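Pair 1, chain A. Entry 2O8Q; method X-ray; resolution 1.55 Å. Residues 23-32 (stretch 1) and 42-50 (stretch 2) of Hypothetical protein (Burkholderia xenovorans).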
# COMPACT_ATOMS: atom_id res chain seq x y z
N ARG A 23 -21.80 8.52 -8.21
CA ARG A 23 -21.96 7.22 -8.90
C ARG A 23 -22.89 7.23 -10.17
O ARG A 23 -22.40 7.09 -11.28
CB ARG A 23 -22.40 6.18 -7.87
CG ARG A 23 -22.35 4.74 -8.34
CD ARG A 23 -20.97 4.05 -8.16
NE ARG A 23 -20.13 4.01 -9.36
CZ ARG A 23 -20.49 3.50 -10.55
NH1 ARG A 23 -21.72 3.03 -10.77
NH2 ARG A 23 -19.62 3.49 -11.55
N GLU A 24 -24.21 7.38 -10.01
CA GLU A 24 -25.14 7.36 -11.18
C GLU A 24 -25.12 8.67 -11.97
O GLU A 24 -25.53 8.71 -13.13
CB GLU A 24 -26.60 7.04 -10.76
CG GLU A 24 -26.84 5.56 -10.48
CD GLU A 24 -25.75 4.96 -9.58
OE1 GLU A 24 -25.57 5.48 -8.46
OE2 GLU A 24 -25.08 3.99 -10.01
N PHE A 25 -24.67 9.75 -11.33
CA PHE A 25 -24.50 11.04 -11.97
C PHE A 25 -23.10 11.20 -12.55
O PHE A 25 -22.72 12.32 -12.92
CB PHE A 25 -24.78 12.19 -10.97
N PHE A 26 -22.33 10.09 -12.62
CA PHE A 26 -20.95 10.14 -13.14
C PHE A 26 -20.66 9.03 -14.12
O PHE A 26 -21.35 8.02 -14.14
CB PHE A 26 -19.96 10.05 -11.98
CG PHE A 26 -20.06 11.21 -11.06
CD1 PHE A 26 -19.47 12.42 -11.39
CD2 PHE A 26 -20.80 11.13 -9.90
CE1 PHE A 26 -19.60 13.51 -10.57
CE2 PHE A 26 -20.94 12.22 -9.08
CZ PHE A 26 -20.32 13.40 -9.41
N GLU A 27 -19.63 9.23 -14.93
CA GLU A 27 -19.11 8.16 -15.77
C GLU A 27 -17.59 8.10 -15.56
O GLU A 27 -16.98 9.07 -15.08
CB GLU A 27 -19.44 8.33 -17.23
CG GLU A 27 -18.98 9.60 -17.86
CD GLU A 27 -19.63 9.86 -19.23
OE1 GLU A 27 -20.42 9.02 -19.73
OE2 GLU A 27 -19.32 10.92 -19.80
N TYR A 28 -17.01 6.95 -15.90
CA TYR A 28 -15.65 6.56 -15.48
C TYR A 28 -14.84 6.01 -16.64
O TYR A 28 -15.33 5.23 -17.43
CB TYR A 28 -15.71 5.52 -14.33
CG TYR A 28 -16.50 5.99 -13.11
CD1 TYR A 28 -17.88 6.08 -13.16
CD2 TYR A 28 -15.88 6.35 -11.91
CE1 TYR A 28 -18.65 6.54 -12.08
CE2 TYR A 28 -16.67 6.80 -10.79
CZ TYR A 28 -18.06 6.88 -10.90
OH TYR A 28 -18.88 7.34 -9.85
N ARG A 29 -13.58 6.43 -16.73
CA ARG A 29 -12.61 5.95 -17.74
C ARG A 29 -11.50 5.30 -16.92
O ARG A 29 -10.83 5.94 -16.12
CB ARG A 29 -12.04 7.10 -18.58
CG ARG A 29 -11.08 6.70 -19.61
CD ARG A 29 -10.79 7.79 -20.59
NE ARG A 29 -9.92 8.82 -20.04
CZ ARG A 29 -8.60 8.67 -19.89
NH1 ARG A 29 -7.99 7.53 -20.21
NH2 ARG A 29 -7.90 9.71 -19.43
N ASP A 30 -11.28 4.01 -17.15
CA ASP A 30 -10.30 3.23 -16.38
C ASP A 30 -8.88 3.39 -16.94
O ASP A 30 -8.68 3.33 -18.17
CB ASP A 30 -10.74 1.77 -16.41
CG ASP A 30 -10.11 0.90 -15.35
OD1 ASP A 30 -9.09 1.26 -14.79
OD2 ASP A 30 -10.63 -0.24 -15.17
N THR A 31 -7.90 3.62 -16.06
CA THR A 31 -6.48 3.63 -16.44
C THR A 31 -5.90 2.22 -16.64
O THR A 31 -4.80 2.02 -17.20
CB THR A 31 -5.62 4.22 -15.33
OG1 THR A 31 -5.75 3.44 -14.11
CG2 THR A 31 -5.97 5.70 -15.10
N GLY A 32 -6.61 1.19 -16.20
CA GLY A 32 -6.13 -0.18 -16.21
C GLY A 32 -5.39 -0.64 -14.96
O GLY A 32 -4.89 -1.78 -14.91
N GLY A 42 -6.62 0.94 -7.76
CA GLY A 42 -7.39 1.36 -8.92
C GLY A 42 -7.11 2.81 -9.23
O GLY A 42 -6.75 3.56 -8.34
N ALA A 43 -7.31 3.21 -10.48
CA ALA A 43 -7.25 4.62 -10.80
C ALA A 43 -8.10 4.84 -12.01
O ALA A 43 -8.07 4.07 -12.99
CB ALA A 43 -5.83 5.09 -11.06
N HIS A 44 -8.89 5.88 -11.96
CA HIS A 44 -9.86 6.17 -13.03
C HIS A 44 -10.18 7.63 -13.06
O HIS A 44 -10.07 8.33 -12.07
CB HIS A 44 -11.09 5.29 -12.87
CG HIS A 44 -11.56 5.26 -11.45
ND1 HIS A 44 -11.25 4.20 -10.60
CD2 HIS A 44 -12.11 6.22 -10.69
CE1 HIS A 44 -11.71 4.50 -9.39
NE2 HIS A 44 -12.30 5.68 -9.44
N VAL A 45 -10.60 8.10 -14.23
CA VAL A 45 -11.06 9.48 -14.40
C VAL A 45 -12.60 9.48 -14.33
O VAL A 45 -13.30 8.65 -14.97
CB VAL A 45 -10.57 10.10 -15.69
CG1 VAL A 45 -11.14 11.54 -15.91
CG2 VAL A 45 -9.02 10.08 -15.75
N ILE A 46 -13.10 10.39 -13.52
CA ILE A 46 -14.52 10.51 -13.28
C ILE A 46 -14.98 11.82 -13.93
O ILE A 46 -14.37 12.85 -13.73
CB ILE A 46 -14.79 10.60 -11.77
CG1 ILE A 46 -14.10 9.46 -11.00
CG2 ILE A 46 -16.32 10.61 -11.48
CD1 ILE A 46 -14.33 9.47 -9.53
N ARG A 47 -16.04 11.74 -14.70
CA ARG A 47 -16.60 12.96 -15.30
C ARG A 47 -18.09 13.06 -14.98
O ARG A 47 -18.81 12.06 -14.95
CB ARG A 47 -16.30 13.05 -16.79
CG ARG A 47 -17.11 12.35 -17.70
CD ARG A 47 -16.85 12.92 -19.13
NE ARG A 47 -17.40 12.00 -20.09
CZ ARG A 47 -16.99 11.90 -21.34
NH1 ARG A 47 -15.96 12.63 -21.76
NH2 ARG A 47 -17.56 11.02 -22.13
N ALA A 48 -18.52 14.29 -14.73
CA ALA A 48 -19.92 14.55 -14.46
C ALA A 48 -20.74 14.34 -15.71
O ALA A 48 -20.27 14.54 -16.83
CB ALA A 48 -20.10 15.96 -13.97
N ILE A 49 -21.98 13.97 -15.48
CA ILE A 49 -23.00 13.89 -16.52
C ILE A 49 -23.96 15.04 -16.24
O ILE A 49 -24.46 15.10 -15.14
CB ILE A 49 -23.83 12.57 -16.40
CG1 ILE A 49 -23.01 11.35 -16.73
CG2 ILE A 49 -25.07 12.63 -17.32
CD1 ILE A 49 -23.65 10.07 -16.27
N PRO A 50 -24.20 15.95 -17.23
CA PRO A 50 -25.23 16.99 -17.04
C PRO A 50 -26.62 16.42 -17.28
O PRO A 50 -26.93 15.35 -16.75
CB PRO A 50 -24.86 18.07 -18.07
CG PRO A 50 -23.62 17.55 -18.83
CD PRO A 50 -23.53 16.08 -18.54
O HOH W 1 -20.52 13.40 -19.21
O HOH W 2 -8.23 0.95 -12.20

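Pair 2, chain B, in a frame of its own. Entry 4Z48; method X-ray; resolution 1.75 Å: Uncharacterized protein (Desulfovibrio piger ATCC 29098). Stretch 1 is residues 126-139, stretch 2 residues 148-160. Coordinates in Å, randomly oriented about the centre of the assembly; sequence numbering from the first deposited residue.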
# COMPACT_ATOMS: atom_id res chain seq x y z
N ASN B 126 3.98 -2.53 3.39
CA ASN B 126 3.01 -3.60 3.71
C ASN B 126 1.75 -3.01 4.34
O ASN B 126 1.81 -2.40 5.41
CB ASN B 126 3.66 -4.63 4.66
CG ASN B 126 2.86 -5.88 4.98
OD1 ASN B 126 1.72 -6.10 4.54
ND2 ASN B 126 3.45 -6.75 5.79
N LEU B 127 0.61 -3.19 3.64
CA LEU B 127 -0.70 -2.70 4.08
C LEU B 127 -1.31 -3.61 5.17
O LEU B 127 -2.23 -3.16 5.88
CB LEU B 127 -1.65 -2.58 2.85
CG LEU B 127 -3.08 -2.00 3.02
CD1 LEU B 127 -3.09 -0.62 3.64
CD2 LEU B 127 -3.80 -1.93 1.68
N ASP B 128 -0.80 -4.85 5.34
CA ASP B 128 -1.38 -5.78 6.29
C ASP B 128 -0.38 -6.30 7.36
O ASP B 128 -0.34 -7.51 7.63
CB ASP B 128 -2.05 -6.95 5.53
CG ASP B 128 -3.29 -6.53 4.76
OD1 ASP B 128 -4.36 -6.32 5.40
OD2 ASP B 128 -3.20 -6.40 3.51
N ASP B 129 0.37 -5.39 8.00
CA ASP B 129 1.31 -5.72 9.09
C ASP B 129 0.48 -5.76 10.38
O ASP B 129 0.43 -4.77 11.12
CB ASP B 129 2.45 -4.69 9.14
CG ASP B 129 3.75 -5.22 9.74
OD1 ASP B 129 3.70 -5.78 10.85
OD2 ASP B 129 4.81 -5.02 9.10
N VAL B 130 -0.23 -6.90 10.60
CA VAL B 130 -1.22 -7.17 11.64
C VAL B 130 -0.79 -6.69 13.05
O VAL B 130 -1.60 -6.07 13.76
CB VAL B 130 -1.66 -8.67 11.66
CG1 VAL B 130 -2.49 -9.01 12.88
CG2 VAL B 130 -2.44 -9.03 10.39
N ASP B 131 0.46 -6.96 13.44
CA ASP B 131 0.90 -6.64 14.81
C ASP B 131 1.39 -5.18 14.98
O ASP B 131 1.89 -4.82 16.05
CB ASP B 131 1.95 -7.66 15.29
CG ASP B 131 1.39 -9.07 15.47
OD1 ASP B 131 0.33 -9.22 16.13
OD2 ASP B 131 2.02 -10.02 14.98
N GLU B 132 1.15 -4.32 13.99
CA GLU B 132 1.51 -2.92 14.17
C GLU B 132 0.30 -2.12 14.69
O GLU B 132 0.45 -0.95 15.06
CB GLU B 132 2.09 -2.31 12.89
CG GLU B 132 3.47 -2.82 12.54
CD GLU B 132 4.26 -1.97 11.57
OE1 GLU B 132 3.68 -1.50 10.56
OE2 GLU B 132 5.48 -1.81 11.79
N TYR B 133 -0.88 -2.78 14.81
CA TYR B 133 -2.14 -2.12 15.17
C TYR B 133 -2.97 -2.81 16.24
O TYR B 133 -2.87 -4.00 16.46
CB TYR B 133 -3.04 -2.04 13.90
CG TYR B 133 -2.37 -1.45 12.68
CD1 TYR B 133 -1.67 -2.26 11.79
CD2 TYR B 133 -2.43 -0.09 12.42
CE1 TYR B 133 -1.04 -1.72 10.66
CE2 TYR B 133 -1.81 0.46 11.30
CZ TYR B 133 -1.10 -0.35 10.44
OH TYR B 133 -0.48 0.18 9.33
N ASP B 134 -3.87 -2.03 16.84
CA ASP B 134 -4.97 -2.44 17.71
C ASP B 134 -6.23 -2.39 16.87
O ASP B 134 -6.41 -1.44 16.11
CB ASP B 134 -5.07 -1.51 18.92
CG ASP B 134 -3.89 -1.64 19.86
OD1 ASP B 134 -3.59 -2.77 20.26
OD2 ASP B 134 -3.25 -0.61 20.13
N TYR B 135 -7.10 -3.37 16.99
CA TYR B 135 -8.30 -3.45 16.16
C TYR B 135 -9.57 -3.28 16.93
O TYR B 135 -9.63 -3.54 18.12
CB TYR B 135 -8.32 -4.79 15.41
CG TYR B 135 -7.10 -4.97 14.54
CD1 TYR B 135 -7.03 -4.39 13.28
CD2 TYR B 135 -5.97 -5.64 15.01
CE1 TYR B 135 -5.88 -4.49 12.50
CE2 TYR B 135 -4.83 -5.76 14.24
CZ TYR B 135 -4.79 -5.18 12.98
OH TYR B 135 -3.66 -5.25 12.20
N LEU B 136 -10.63 -2.91 16.20
CA LEU B 136 -11.98 -2.89 16.74
C LEU B 136 -13.00 -3.23 15.61
O LEU B 136 -13.20 -2.45 14.67
CB LEU B 136 -12.26 -1.54 17.41
CG LEU B 136 -13.58 -1.32 18.15
CD1 LEU B 136 -13.72 -2.25 19.36
CD2 LEU B 136 -13.68 0.14 18.57
N LEU B 137 -13.58 -4.43 15.67
CA LEU B 137 -14.61 -4.84 14.73
C LEU B 137 -15.92 -4.10 15.12
O LEU B 137 -16.47 -4.36 16.18
CB LEU B 137 -14.80 -6.38 14.70
CG LEU B 137 -15.88 -6.89 13.76
CD1 LEU B 137 -15.55 -6.57 12.31
CD2 LEU B 137 -16.09 -8.39 13.92
N GLN B 138 -16.39 -3.19 14.26
CA GLN B 138 -17.54 -2.31 14.53
C GLN B 138 -18.85 -2.87 14.07
O GLN B 138 -19.90 -2.44 14.54
CB GLN B 138 -17.32 -0.92 13.90
CG GLN B 138 -16.16 -0.15 14.54
CD GLN B 138 -16.48 0.41 15.91
OE1 GLN B 138 -17.25 -0.15 16.70
NE2 GLN B 138 -15.90 1.56 16.20
N GLY B 139 -18.79 -3.84 13.19
CA GLY B 139 -19.98 -4.50 12.70
C GLY B 139 -19.91 -4.77 11.22
O GLY B 139 -18.82 -5.05 10.69
N CYS B 148 -20.00 -5.99 3.84
CA CYS B 148 -18.67 -5.72 4.39
C CYS B 148 -18.63 -5.84 5.89
O CYS B 148 -19.61 -5.53 6.55
CB CYS B 148 -18.21 -4.31 4.01
SG CYS B 148 -17.92 -4.05 2.24
N TYR B 149 -17.45 -6.12 6.43
CA TYR B 149 -17.11 -5.94 7.85
C TYR B 149 -16.60 -4.49 7.97
O TYR B 149 -15.94 -4.01 7.04
CB TYR B 149 -15.96 -6.87 8.26
CG TYR B 149 -16.19 -8.35 8.16
CD1 TYR B 149 -16.95 -9.02 9.12
CD2 TYR B 149 -15.54 -9.11 7.20
CE1 TYR B 149 -17.12 -10.40 9.07
CE2 TYR B 149 -15.72 -10.50 7.13
CZ TYR B 149 -16.49 -11.14 8.09
OH TYR B 149 -16.68 -12.50 8.06
N ILE B 150 -16.90 -3.81 9.08
CA ILE B 150 -16.36 -2.49 9.40
C ILE B 150 -15.25 -2.77 10.42
O ILE B 150 -15.53 -3.23 11.53
CB ILE B 150 -17.42 -1.45 9.90
CG1 ILE B 150 -18.65 -1.35 8.94
CG2 ILE B 150 -16.73 -0.06 10.11
CD1 ILE B 150 -19.93 -0.88 9.64
N LEU B 151 -13.98 -2.54 10.02
CA LEU B 151 -12.83 -2.82 10.86
C LEU B 151 -12.01 -1.58 11.08
O LEU B 151 -11.45 -1.04 10.12
CB LEU B 151 -11.92 -3.90 10.20
CG LEU B 151 -10.70 -4.37 11.04
CD1 LEU B 151 -11.16 -5.00 12.36
CD2 LEU B 151 -9.86 -5.38 10.27
N GLU B 152 -11.95 -1.12 12.33
CA GLU B 152 -11.12 0.02 12.68
C GLU B 152 -9.79 -0.48 13.14
O GLU B 152 -9.73 -1.48 13.89
CB GLU B 152 -11.76 0.87 13.79
CG GLU B 152 -13.03 1.60 13.39
CD GLU B 152 -13.49 2.71 14.32
OE1 GLU B 152 -12.71 3.11 15.23
OE2 GLU B 152 -14.62 3.22 14.12
N ARG B 153 -8.71 0.18 12.73
CA ARG B 153 -7.38 -0.17 13.21
C ARG B 153 -6.66 1.11 13.62
O ARG B 153 -6.78 2.12 12.95
CB ARG B 153 -6.59 -1.03 12.21
CG ARG B 153 -5.94 -0.33 11.05
CD ARG B 153 -5.13 -1.31 10.25
NE ARG B 153 -4.53 -0.64 9.10
CZ ARG B 153 -3.88 -1.26 8.12
NH1 ARG B 153 -3.75 -2.58 8.13
NH2 ARG B 153 -3.37 -0.56 7.11
N THR B 154 -6.03 1.08 14.79
CA THR B 154 -5.31 2.20 15.38
C THR B 154 -3.85 1.78 15.50
O THR B 154 -3.60 0.69 16.00
CB THR B 154 -5.95 2.59 16.75
OG1 THR B 154 -7.32 2.89 16.55
CG2 THR B 154 -5.31 3.81 17.37
N PRO B 155 -2.88 2.62 15.09
CA PRO B 155 -1.49 2.21 15.24
C PRO B 155 -1.12 2.09 16.71
O PRO B 155 -1.56 2.90 17.54
CB PRO B 155 -0.70 3.33 14.56
CG PRO B 155 -1.59 4.53 14.63
CD PRO B 155 -2.98 3.96 14.46
N LYS B 156 -0.35 1.05 17.03
CA LYS B 156 0.16 0.84 18.39
C LYS B 156 1.07 2.01 18.77
O LYS B 156 1.71 2.60 17.89
CB LYS B 156 0.95 -0.47 18.46
CG LYS B 156 0.06 -1.70 18.38
CD LYS B 156 0.78 -2.94 18.80
CE LYS B 156 -0.16 -4.13 18.82
NZ LYS B 156 0.60 -5.40 18.95
N LYS B 157 1.08 2.35 20.06
CA LYS B 157 1.90 3.42 20.63
C LYS B 157 3.39 3.26 20.18
O LYS B 157 3.96 2.17 20.24
CB LYS B 157 1.79 3.43 22.18
CG LYS B 157 2.44 4.66 22.80
CD LYS B 157 2.13 4.79 24.26
CE LYS B 157 2.94 5.87 24.93
NZ LYS B 157 2.70 5.89 26.40
N GLY B 158 3.95 4.35 19.68
CA GLY B 158 5.33 4.39 19.22
C GLY B 158 5.54 4.17 17.74
O GLY B 158 6.66 4.36 17.26
N LYS B 159 4.48 3.77 17.00
CA LYS B 159 4.58 3.53 15.57
C LYS B 159 4.65 4.88 14.82
O LYS B 159 3.87 5.80 15.09
CB LYS B 159 3.43 2.64 15.05
CG LYS B 159 3.52 2.30 13.57
CD LYS B 159 2.26 1.61 13.09
CE LYS B 159 1.99 1.79 11.61
NZ LYS B 159 3.14 1.35 10.77
N GLU B 160 5.66 4.98 13.95
CA GLU B 160 5.98 6.12 13.09
C GLU B 160 4.99 6.14 11.93
O GLU B 160 5.13 5.38 10.96
CB GLU B 160 7.43 5.96 12.60
CG GLU B 160 8.06 7.18 11.96
CD GLU B 160 9.53 7.29 12.30
OE1 GLU B 160 10.34 6.49 11.76
OE2 GLU B 160 9.88 8.13 13.16
O HOH W 3 -0.85 -7.65 18.29
O HOH W 4 -3.92 1.88 19.52
O HOH W 5 -8.87 0.39 16.43
O HOH W 6 -0.66 0.82 21.76
O HOH W 7 -4.11 -4.96 9.56

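An antiparallel pair of strands fixes its backbone by a repeating set of hydrogen bonds and leaves the side chains to fill whatever space that backbone creates. Pair 1 and pair 2 illustrate the principle well, since the N, CA and C atoms of 14 central residues superpose with an RMSD of 0.6 Å although few of the matched residues are identical. The angle between strand directions is 140° in pair 1 and 155° in pair 2.

The shared ladder begins where each first strand is entered. Ile A49 N donates to Phe A25 O at 3.1 Å, and at the matching positions Lys B156 N donates to Glu B132 O at 2.9 Å. Two residues on, Glu A27 and Arg A47 exchange a reciprocal pair of backbone hydrogen bonds, as do their counterparts Asp B134 and Thr B154; Arg A29 with Val A45 and Leu B136 with Glu B152 repeat the pattern. Between these rungs the CA atoms draw closer, and a CA-H...O contact joins Tyr A28 CA to Val A45 O at 3.2 Å and Tyr B135 CA to Glu B152 O at 3.3 Å.

On this common frame, aromatic residues recur at two matched positions. Phe A26 and Tyr B133 coincide, with side-chain centres 0.6 Å apart, and both adopt the m rotamer. Each ring also meets a residue diagonally across the strands, and there the two pairs differ. In pair 1 that residue is Ile A46, whose CG2 lies 3.6 Å from Phe A26 CD1, a purely apolar contact. In pair 2 the same position holds Arg B153, and its extended side chain runs across the ring: CD sits over the face, and the guanidinium lies flat on Tyr B133 with the planes at 3°. The reach of the side chain also lets Arg B153 NH1 donate to Leu B127 O at 2.8 Å, so one residue both covers the aromatic ring and ties down the loop before the strand.

The second aromatic, Tyr A28 or Tyr B135, packs against different partners again. Tyr A28 turns its edge toward the face of His A44 and places CD2 3.7 Å from Ile A46 CG1. In pair 2 the position matching His A44 holds Leu B151, and Tyr B135 CB meets Leu B151 CD1 at 4.2 Å.

Charge is distributed differently as well. In pair 1 a salt bridge joins directly paired residues, Glu A27 and Arg A47, although their side-chain atoms are modelled too close for the exact distance to carry weight. The matching Asp B134 and Thr B154 form no such bridge; pair 2 instead links Glu B132 OE1 to Lys B159 NZ at 2.9 Å, beyond the end of the second strand. Near the other end, Thr A31 directs both N and OG1 to Ala A43 O, at 3.1 and 2.7 Å. Its counterpart Gln B138 keeps the backbone bond, from N to Ile B150 O at 2.9 Å, but sends NE2 to Glu B152 OE2 at 3.0 Å. The backbone arrangement is shared, while the side chains that pack on it differ.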